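Local coordinates for isochorismatase family protein family (Burkholderia thailandensis, PDB 3TXY) that is of unknown specific function but probably acts as a hydrolase of the isochorismatase family, with its substrate still unidentified, at residues A[19-24]-A[130-135]; A[29-34]-A[164-169]; A[62-67]-A[84-89]. All blocks are in the same frame, centred on the assembly; numbering follows the deposited sequence.

Contact 1. Residues A[19-24]-A[130-135]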
loop_
_atom_site.group_PDB
_atom_site.type_symbol
_atom_site.label_atom_id
_atom_site.label_comp_id
_atom_site.label_asym_id
_atom_site.label_seq_id
_atom_site.Cartn_x
_atom_site.Cartn_y
_atom_site.Cartn_z
ATOM N N ILE A 19 -12.378 3.966 -7.929
ATOM C CA ILE A 19 -11.844 4.827 -6.861
ATOM C C ILE A 19 -11.901 6.312 -7.198
ATOM O O ILE A 19 -11.303 6.747 -8.174
ATOM C CB ILE A 19 -10.370 4.482 -6.546
ATOM C CG1 ILE A 19 -10.171 2.990 -6.222
ATOM C CG2 ILE A 19 -9.881 5.343 -5.393
ATOM C CD1 ILE A 19 -11.042 2.472 -5.090
ATOM N N ASP A 20 -12.613 7.073 -6.355
ATOM C CA ASP A 20 -12.543 8.545 -6.262
ATOM C C ASP A 20 -12.963 9.264 -7.554
ATOM O O ASP A 20 -12.432 10.324 -7.880
ATOM C CB ASP A 20 -11.154 9.026 -5.823
ATOM C CG ASP A 20 -10.887 8.784 -4.355
ATOM O OD1 ASP A 20 -11.854 8.620 -3.581
ATOM O OD2 ASP A 20 -9.707 8.754 -3.971
ATOM N N LEU A 21 -13.954 8.718 -8.245
ATOM C CA LEU A 21 -14.474 9.372 -9.450
ATOM C C LEU A 21 -15.531 10.405 -9.043
ATOM O O LEU A 21 -16.734 10.308 -9.366
ATOM C CB LEU A 21 -14.945 8.342 -10.463
ATOM C CG LEU A 21 -13.861 7.352 -10.919
ATOM C CD1 LEU A 21 -14.451 6.371 -11.941
ATOM C CD2 LEU A 21 -12.653 8.060 -11.518
ATOM N N GLN A 22 -15.020 11.399 -8.321
ATOM C CA GLN A 22 -15.790 12.465 -7.717
ATOM C C GLN A 22 -15.390 13.814 -8.308
ATOM O O GLN A 22 -14.266 13.986 -8.808
ATOM C CB GLN A 22 -15.606 12.450 -6.196
ATOM C CG GLN A 22 -14.208 12.795 -5.702
ATOM C CD GLN A 22 -14.001 12.373 -4.265
ATOM O OE1 GLN A 22 -14.023 11.200 -3.966
ATOM N NE2 GLN A 22 -13.832 13.329 -3.380
ATOM N N ASN A 23 -16.309 14.776 -8.247
ATOM C CA ASN A 23 -16.120 16.057 -8.914
ATOM C C ASN A 23 -14.756 16.704 -8.642
ATOM O O ASN A 23 -14.106 17.228 -9.552
ATOM C CB ASN A 23 -17.218 17.034 -8.493
ATOM C CG ASN A 23 -18.601 16.598 -8.944
ATOM O OD1 ASN A 23 -18.770 16.078 -10.052
ATOM N ND2 ASN A 23 -19.607 16.838 -8.096
ATOM N N GLY A 24 -14.316 16.670 -7.388
ATOM C CA GLY A 24 -13.087 17.349 -7.006
ATOM C C GLY A 24 -11.796 16.688 -7.482
ATOM O O GLY A 24 -10.732 17.282 -7.409
ATOM N N VAL A 130 -12.019 -5.888 -10.045
ATOM C CA VAL A 130 -11.550 -5.124 -11.180
ATOM C C VAL A 130 -11.538 -3.667 -10.741
ATOM O O VAL A 130 -12.566 -3.103 -10.371
ATOM C CB VAL A 130 -12.422 -5.369 -12.426
ATOM C CG1 VAL A 130 -12.075 -4.371 -13.538
ATOM C CG2 VAL A 130 -12.245 -6.822 -12.874
ATOM N N LEU A 131 -10.344 -3.075 -10.785
ATOM C CA LEU A 131 -10.081 -1.766 -10.222
ATOM C C LEU A 131 -9.893 -0.686 -11.287
ATOM O O LEU A 131 -9.133 -0.846 -12.242
ATOM C CB LEU A 131 -8.834 -1.881 -9.351
ATOM C CG LEU A 131 -8.640 -1.186 -8.025
ATOM C CD1 LEU A 131 -9.870 -1.060 -7.127
ATOM C CD2 LEU A 131 -7.519 -1.951 -7.293
ATOM N N THR A 132 -10.644 0.402 -11.123
ATOM C CA THR A 132 -10.457 1.615 -11.899
ATOM C C THR A 132 -10.343 2.802 -10.954
ATOM O O THR A 132 -10.644 2.699 -9.761
ATOM C CB THR A 132 -11.626 1.866 -12.880
ATOM O OG1 THR A 132 -12.740 2.468 -12.197
ATOM C CG2 THR A 132 -12.070 0.589 -13.533
ATOM N N GLY A 133 -9.930 3.936 -11.501
ATOM C CA GLY A 133 -10.015 5.223 -10.807
ATOM C C GLY A 133 -8.743 6.063 -10.768
ATOM O O GLY A 133 -7.828 5.876 -11.569
ATOM N N ILE A 134 -8.722 7.011 -9.824
ATOM C CA ILE A 134 -7.715 8.058 -9.745
ATOM C C ILE A 134 -7.263 8.168 -8.273
ATOM O O ILE A 134 -8.128 8.088 -7.395
ATOM C CB ILE A 134 -8.331 9.432 -10.168
ATOM C CG1 ILE A 134 -9.015 9.346 -11.543
ATOM C CG2 ILE A 134 -7.277 10.527 -10.104
ATOM C CD1 ILE A 134 -10.037 10.456 -11.749
ATOM N N ALA A 135 -5.967 8.336 -7.944
ATOM C CA ALA A 135 -4.818 8.241 -8.846
ATOM C C ALA A 135 -4.239 6.824 -8.810
ATOM O O ALA A 135 -4.297 6.136 -7.804
ATOM C CB ALA A 135 -3.739 9.243 -8.450
HETATM O O HOH W 1 -8.054 9.911 -5.576
#
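G133 sits in a backbone conformation that a side chain would not tolerate (phi 130°): a CB would clash with I19 O and T132 O, so only a bare CA fits 3.3 Å from I19 O, in a C-H...O contact. I19 and G133 form a parallel bridge: I19 N donates to T132 O at 2.8 Å, from above the carbonyl plane, while I134 N reaches I19 O in plane at 3.1 Å.

On one side of the ribbon the side chains of I19 and L131 cross obliquely, CG1 to CD1. On the other, L21 CD2 meets I134 CD1 at 3.6 Å, the two side chains crossing at about a right angle. D20, with positive phi, turns the chain out of the strand and brings its carboxylate near I134, where water 1 donates to D20 OD2 and I134 O, both at 2.6 Å. D20 OD2 also has a salt bridge to K106, and OD1 is held by T61; the lysine should favour a charged carboxylate.

Strands 14-19 and 128-134 meet at the switch point of a Rossmann-like parallel sheet, and D20 with K106 resembles the Asp-Lys pair of isochorismatase-family active sites, though this chain contains no cysteine.

Contact 2. Residues A[29-34]-A[164-169]. Unlike the reference sequence in segment 29-34: M30 (reference Val).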
loop_
_atom_site.group_PDB
_atom_site.type_symbol
_atom_site.label_atom_id
_atom_site.label_comp_id
_atom_site.label_asym_id
_atom_site.label_seq_id
_atom_site.Cartn_x
_atom_site.Cartn_y
_atom_site.Cartn_z
ATOM N N PRO A 29 -5.504 17.506 -13.315
ATOM C CA PRO A 29 -4.717 17.120 -14.482
ATOM C C PRO A 29 -4.155 15.720 -14.293
ATOM O O PRO A 29 -3.708 15.389 -13.199
ATOM C CB PRO A 29 -3.602 18.175 -14.525
ATOM C CG PRO A 29 -3.475 18.642 -13.099
ATOM C CD PRO A 29 -4.885 18.617 -12.569
ATOM N N MET A 30 -4.261 14.877 -15.324
ATOM C CA MET A 30 -3.810 13.494 -15.197
ATOM C C MET A 30 -3.573 12.818 -16.531
ATOM O O MET A 30 -4.099 13.242 -17.579
ATOM C CB MET A 30 -4.812 12.683 -14.372
ATOM C CG MET A 30 -6.167 12.473 -15.041
ATOM S SD MET A 30 -7.349 11.734 -13.895
ATOM C CE MET A 30 -7.804 13.202 -12.956
ATOM N N VAL A 31 -2.766 11.764 -16.498
ATOM C CA VAL A 31 -2.384 11.053 -17.699
ATOM C C VAL A 31 -2.401 9.553 -17.403
ATOM O O VAL A 31 -2.322 9.154 -16.233
ATOM C CB VAL A 31 -0.983 11.493 -18.183
ATOM C CG1 VAL A 31 -1.048 12.933 -18.717
ATOM C CG2 VAL A 31 0.049 11.329 -17.074
ATOM N N PRO A 32 -2.454 8.709 -18.452
ATOM C CA PRO A 32 -2.428 8.954 -19.893
ATOM C C PRO A 32 -3.807 9.203 -20.516
ATOM O O PRO A 32 -3.913 9.401 -21.728
ATOM C CB PRO A 32 -1.814 7.668 -20.438
ATOM C CG PRO A 32 -2.360 6.631 -19.524
ATOM C CD PRO A 32 -2.398 7.267 -18.157
ATOM N N GLN A 33 -4.851 9.171 -19.702
ATOM C CA GLN A 33 -6.152 9.624 -20.136
ATOM C C GLN A 33 -6.772 10.543 -19.085
ATOM O O GLN A 33 -6.410 10.490 -17.907
ATOM C CB GLN A 33 -7.070 8.433 -20.493
ATOM C CG GLN A 33 -7.227 7.380 -19.416
ATOM C CD GLN A 33 -6.185 6.273 -19.445
ATOM O OE1 GLN A 33 -5.867 5.710 -20.503
ATOM N NE2 GLN A 33 -5.708 5.898 -18.261
ATOM N N SER A 34 -7.710 11.382 -19.523
ATOM C CA SER A 34 -8.261 12.422 -18.660
ATOM C C SER A 34 -9.188 11.814 -17.604
ATOM O O SER A 34 -9.532 10.626 -17.673
ATOM C CB SER A 34 -9.027 13.482 -19.484
ATOM O OG SER A 34 -10.239 12.950 -20.022
ATOM N N TRP A 164 -0.355 11.381 -12.111
ATOM C CA TRP A 164 0.210 12.718 -12.359
ATOM C C TRP A 164 1.287 12.776 -13.415
ATOM O O TRP A 164 1.673 13.875 -13.850
ATOM C CB TRP A 164 0.756 13.324 -11.064
ATOM C CG TRP A 164 1.885 12.517 -10.481
ATOM C CD1 TRP A 164 3.224 12.529 -10.847
ATOM C CD2 TRP A 164 1.785 11.500 -9.444
ATOM N NE1 TRP A 164 3.940 11.633 -10.110
ATOM C CE2 TRP A 164 3.137 10.984 -9.248
ATOM C CE3 TRP A 164 0.753 11.004 -8.662
ATOM C CZ2 TRP A 164 3.417 10.024 -8.308
ATOM C CZ3 TRP A 164 1.054 10.024 -7.724
ATOM C CH2 TRP A 164 2.350 9.539 -7.563
ATOM N N SER A 165 1.819 11.631 -13.822
ATOM C CA SER A 165 2.832 11.605 -14.873
ATOM C C SER A 165 2.823 10.246 -15.562
ATOM O O SER A 165 2.331 9.247 -15.006
ATOM C CB SER A 165 4.227 11.914 -14.306
ATOM O OG SER A 165 4.801 10.779 -13.660
ATOM N N THR A 166 3.317 10.206 -16.795
ATOM C CA THR A 166 3.382 8.935 -17.520
ATOM C C THR A 166 4.439 8.024 -16.883
ATOM O O THR A 166 4.294 6.807 -16.901
ATOM C CB THR A 166 3.656 9.131 -19.031
ATOM O OG1 THR A 166 4.806 9.961 -19.208
ATOM C CG2 THR A 166 2.468 9.774 -19.708
ATOM N N ASP A 167 5.492 8.616 -16.316
ATOM C CA ASP A 167 6.506 7.826 -15.588
ATOM C C ASP A 167 5.838 7.106 -14.398
ATOM O O ASP A 167 6.124 5.925 -14.117
ATOM C CB ASP A 167 7.647 8.712 -15.077
ATOM C CG ASP A 167 8.696 9.040 -16.144
ATOM O OD1 ASP A 167 8.665 8.512 -17.278
ATOM O OD2 ASP A 167 9.607 9.818 -15.825
ATOM N N ALA A 168 4.955 7.810 -13.684
ATOM C CA ALA A 168 4.279 7.199 -12.525
ATOM C C ALA A 168 3.301 6.129 -12.952
ATOM O O ALA A 168 3.224 5.065 -12.347
ATOM C CB ALA A 168 3.569 8.247 -11.691
ATOM N N GLN A 169 2.569 6.388 -14.027
ATOM C CA GLN A 169 1.671 5.373 -14.572
ATOM C C GLN A 169 2.448 4.121 -14.914
ATOM O O GLN A 169 2.093 3.021 -14.494
ATOM C CB GLN A 169 0.975 5.883 -15.816
ATOM C CG GLN A 169 -0.002 4.876 -16.429
ATOM C CD GLN A 169 -1.376 4.897 -15.772
ATOM O OE1 GLN A 169 -1.546 5.452 -14.686
ATOM N NE2 GLN A 169 -2.376 4.323 -16.464
#
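V31 pushes one methyl into the start of helix 166-180. Its CG2 comes to 3.3 Å from S165 C and lies almost as close to T166 N, so it presses on the peptide link between those two residues; the CG2 methyl of T166 flanks it, 3.9 Å from V31 CG2. Beside it the ring of P32 meets the side chain of Q169 at about a right angle. P32 CD sits over the flat face of the amide, 3.4 Å from Q169 NE2 and 3.5 Å from Q169 CD. No hydrogen bond joins the two segments, so van der Waals touch carries the contact.

CG of Q169 stands anti to the backbone N (chi1 -179°) and the chain then bends at chi2 (84°), which lays the amide alongside the loop, where OE1 bonds to T136 OG1 and NE2 to V161 O. With both polar atoms gripped, the rotation of the amide is fixed and the face that P32 CD meets is held in place. The helix begins with a classic N-cap: S165 OG accepts from A168 N at 3.0 Å, and S165 O takes Q169 N in the first turn.

On the loop side, the peptide between V31 and P32 is cis. V31 pairs through its backbone with T163, and Q33 O bonds to S162 OG at the end of strand 153-162. Further out, one face of W164 packs on A168 CB, while K179 of the second subunit makes a cation-pi contact with the indole and F171 of that subunit packs on it.

Contact 3. Residues A[62-67]-A[84-89]; sequences SYQPDG and LDPEWS
The Y63 and W88 rings lie nearly parallel, planes 23° apart, but slid so far past each other that they barely overlap: the centroids of the tyrosine ring and the six-membered ring of W88 are 6.0 Å apart. Their closest atoms are Y63 CE1 and W88 CH2, 3.9 Å apart, in an oblique approach. A70 and P82 also pack on Y63, and N83 on W88. W88 carries its CG anti to the backbone N (chi1 -179°), which swings the indole from the helix toward the tyrosine.

The third flat group is the amide of Q64. Its chain bends at chi2, and NE2 donates to L84 O at only 2.6 Å. The acceptor lies in the plane of the amide, yet the donor stands well above the carbonyl plane of L84, so the bond does not run along a lone pair. NE2 also donates to water 3, which in turn donates to D85 O and bonds S89 OG. Water 2 links S89 OG with S62 OG, bridging two hydroxyls that are 4.0 Å apart.

Here the loop that follows strand 56-61 meets the short helix 86-89, closing off a long excursion, residues 68-83, without helix or strand. Both segments carry small local motifs: S62 OG accepts from Q64 N in an ST turn, and D85 is the N-cap of the weakly bonded helix 86-89, its OD1 taking E87 N at 2.9 Å. The peptide before P65 is cis, and G67 N hydrogen-bonds back to Y63 O.

L84 CD2 packs on the D66-G67 peptide, 3.7 Å from D66 C, and CD1 lies near Y63 CB. The carbonyls of the serines are also bonded: S62 O to H107 ND1 and S89 O to H60 ND1; W88 O takes Q22 NE2.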
loop_
_atom_site.group_PDB
_atom_site.type_symbol
_atom_site.label_atom_id
_atom_site.label_comp_id
_atom_site.label_asym_id
_atom_site.label_seq_id
_atom_site.Cartn_x
_atom_site.Cartn_y
_atom_site.Cartn_z
ATOM N N SER A 62 -14.443 11.489 1.494
ATOM C CA SER A 62 -15.094 12.601 2.142
ATOM C C SER A 62 -14.452 12.854 3.497
ATOM O O SER A 62 -14.033 11.929 4.151
ATOM C CB SER A 62 -16.567 12.311 2.370
ATOM O OG SER A 62 -17.202 13.419 2.979
ATOM N N TYR A 63 -14.420 14.118 3.899
ATOM C CA TYR A 63 -13.997 14.505 5.237
ATOM C C TYR A 63 -15.109 15.240 6.002
ATOM O O TYR A 63 -14.851 15.867 7.041
ATOM C CB TYR A 63 -12.763 15.378 5.152
ATOM C CG TYR A 63 -11.647 14.727 4.382
ATOM C CD1 TYR A 63 -11.243 15.241 3.164
ATOM C CD2 TYR A 63 -11.003 13.595 4.869
ATOM C CE1 TYR A 63 -10.217 14.675 2.450
ATOM C CE2 TYR A 63 -9.971 13.017 4.150
ATOM C CZ TYR A 63 -9.595 13.567 2.942
ATOM O OH TYR A 63 -8.581 13.027 2.186
ATOM N N GLN A 64 -16.338 15.133 5.488
ATOM C CA GLN A 64 -17.538 15.657 6.149
ATOM C C GLN A 64 -17.683 15.042 7.541
ATOM O O GLN A 64 -17.260 13.915 7.762
ATOM C CB GLN A 64 -18.782 15.360 5.290
ATOM C CG GLN A 64 -18.785 16.075 3.941
ATOM C CD GLN A 64 -18.820 17.586 4.103
ATOM O OE1 GLN A 64 -19.259 18.090 5.138
ATOM N NE2 GLN A 64 -18.357 18.314 3.090
ATOM N N PRO A 65 -18.269 15.778 8.498
ATOM C CA PRO A 65 -18.856 17.104 8.401
ATOM C C PRO A 65 -17.888 18.232 8.740
ATOM O O PRO A 65 -18.162 19.375 8.383
ATOM C CB PRO A 65 -19.975 17.051 9.448
ATOM C CG PRO A 65 -19.440 16.141 10.510
ATOM C CD PRO A 65 -18.487 15.189 9.834
ATOM N N ASP A 66 -16.768 17.909 9.389
ATOM C CA ASP A 66 -15.914 18.914 10.021
ATOM C C ASP A 66 -14.418 18.848 9.658
ATOM O O ASP A 66 -13.622 19.596 10.214
ATOM C CB ASP A 66 -16.087 18.844 11.558
ATOM C CG ASP A 66 -15.676 17.497 12.165
ATOM O OD1 ASP A 66 -15.247 16.553 11.459
ATOM O OD2 ASP A 66 -15.778 17.373 13.408
ATOM N N GLY A 67 -14.026 17.967 8.737
ATOM C CA GLY A 67 -12.609 17.792 8.424
ATOM C C GLY A 67 -11.720 17.127 9.475
ATOM O O GLY A 67 -10.546 16.891 9.206
ATOM N N LEU A 84 -14.308 20.798 2.255
ATOM C CA LEU A 84 -15.590 20.473 2.893
ATOM C C LEU A 84 -16.809 20.894 2.054
ATOM O O LEU A 84 -17.938 20.805 2.509
ATOM C CB LEU A 84 -15.642 21.069 4.311
ATOM C CG LEU A 84 -14.887 20.265 5.384
ATOM C CD1 LEU A 84 -13.538 19.788 4.876
ATOM C CD2 LEU A 84 -14.722 21.046 6.694
ATOM N N ASP A 85 -16.578 21.321 0.821
ATOM C CA ASP A 85 -17.659 21.541 -0.140
ATOM C C ASP A 85 -18.322 20.193 -0.436
ATOM O O ASP A 85 -17.648 19.265 -0.884
ATOM C CB ASP A 85 -17.073 22.120 -1.427
ATOM C CG ASP A 85 -18.126 22.561 -2.430
ATOM O OD1 ASP A 85 -19.293 22.107 -2.386
ATOM O OD2 ASP A 85 -17.757 23.379 -3.293
ATOM N N PRO A 86 -19.643 20.076 -0.205
ATOM C CA PRO A 86 -20.277 18.796 -0.534
ATOM C C PRO A 86 -20.097 18.373 -2.003
ATOM O O PRO A 86 -20.069 17.186 -2.297
ATOM C CB PRO A 86 -21.759 19.039 -0.207
ATOM C CG PRO A 86 -21.732 20.147 0.797
ATOM C CD PRO A 86 -20.617 21.040 0.344
ATOM N N GLU A 87 -19.952 19.335 -2.915
ATOM C CA GLU A 87 -19.738 18.991 -4.322
ATOM C C GLU A 87 -18.387 18.325 -4.590
ATOM O O GLU A 87 -18.266 17.538 -5.523
ATOM C CB GLU A 87 -19.930 20.218 -5.230
ATOM C CG GLU A 87 -21.392 20.614 -5.408
ATOM C CD GLU A 87 -22.283 19.436 -5.795
ATOM O OE1 GLU A 87 -22.045 18.841 -6.865
ATOM O OE2 GLU A 87 -23.213 19.093 -5.023
ATOM N N TRP A 88 -17.392 18.606 -3.749
ATOM C CA TRP A 88 -16.079 18.026 -3.919
ATOM C C TRP A 88 -16.108 16.502 -3.876
ATOM O O TRP A 88 -15.393 15.843 -4.639
ATOM C CB TRP A 88 -15.117 18.611 -2.885
ATOM C CG TRP A 88 -13.727 18.055 -3.029
ATOM C CD1 TRP A 88 -12.714 18.485 -3.880
ATOM C CD2 TRP A 88 -13.139 16.943 -2.271
ATOM N NE1 TRP A 88 -11.590 17.709 -3.728
ATOM C CE2 TRP A 88 -11.776 16.774 -2.780
ATOM C CE3 TRP A 88 -13.593 16.099 -1.259
ATOM C CZ2 TRP A 88 -10.915 15.803 -2.268
ATOM C CZ3 TRP A 88 -12.739 15.109 -0.774
ATOM C CH2 TRP A 88 -11.427 14.966 -1.262
ATOM N N SER A 89 -16.956 15.940 -3.014
ATOM C CA SER A 89 -17.043 14.474 -2.834
ATOM C C SER A 89 -18.222 13.803 -3.562
ATOM O O SER A 89 -18.342 12.555 -3.513
ATOM C CB SER A 89 -17.106 14.124 -1.343
ATOM O OG SER A 89 -18.215 14.733 -0.703
HETATM O O HOH W 2 -19.771 13.142 1.071
HETATM O O HOH W 3 -17.296 16.954 0.517
#

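In the fold
From the N terminus, the chain runs through strand 14-19 into 19-24, where contact 1 waits for strand 128-134 to close a loop of about a hundred residues. It then reaches 29-34, whose partner at the start of helix 166-180 comes later still, so contact 2 crosses contact 1. Contact 3, joining the loop after strand 56-61 to the short helix 86-89, closes a short loop within the spans of both. Contact 1 lies at the middle of the sheet, between neighbouring strands 14-19 and 128-134, and touches both others: I134 CD1 packs on M30 SD (Val in the reference sequence), and N23 ND2 bonds E87 O. Contacts 2 and 3 sit apart, nearest atoms about 11 Å.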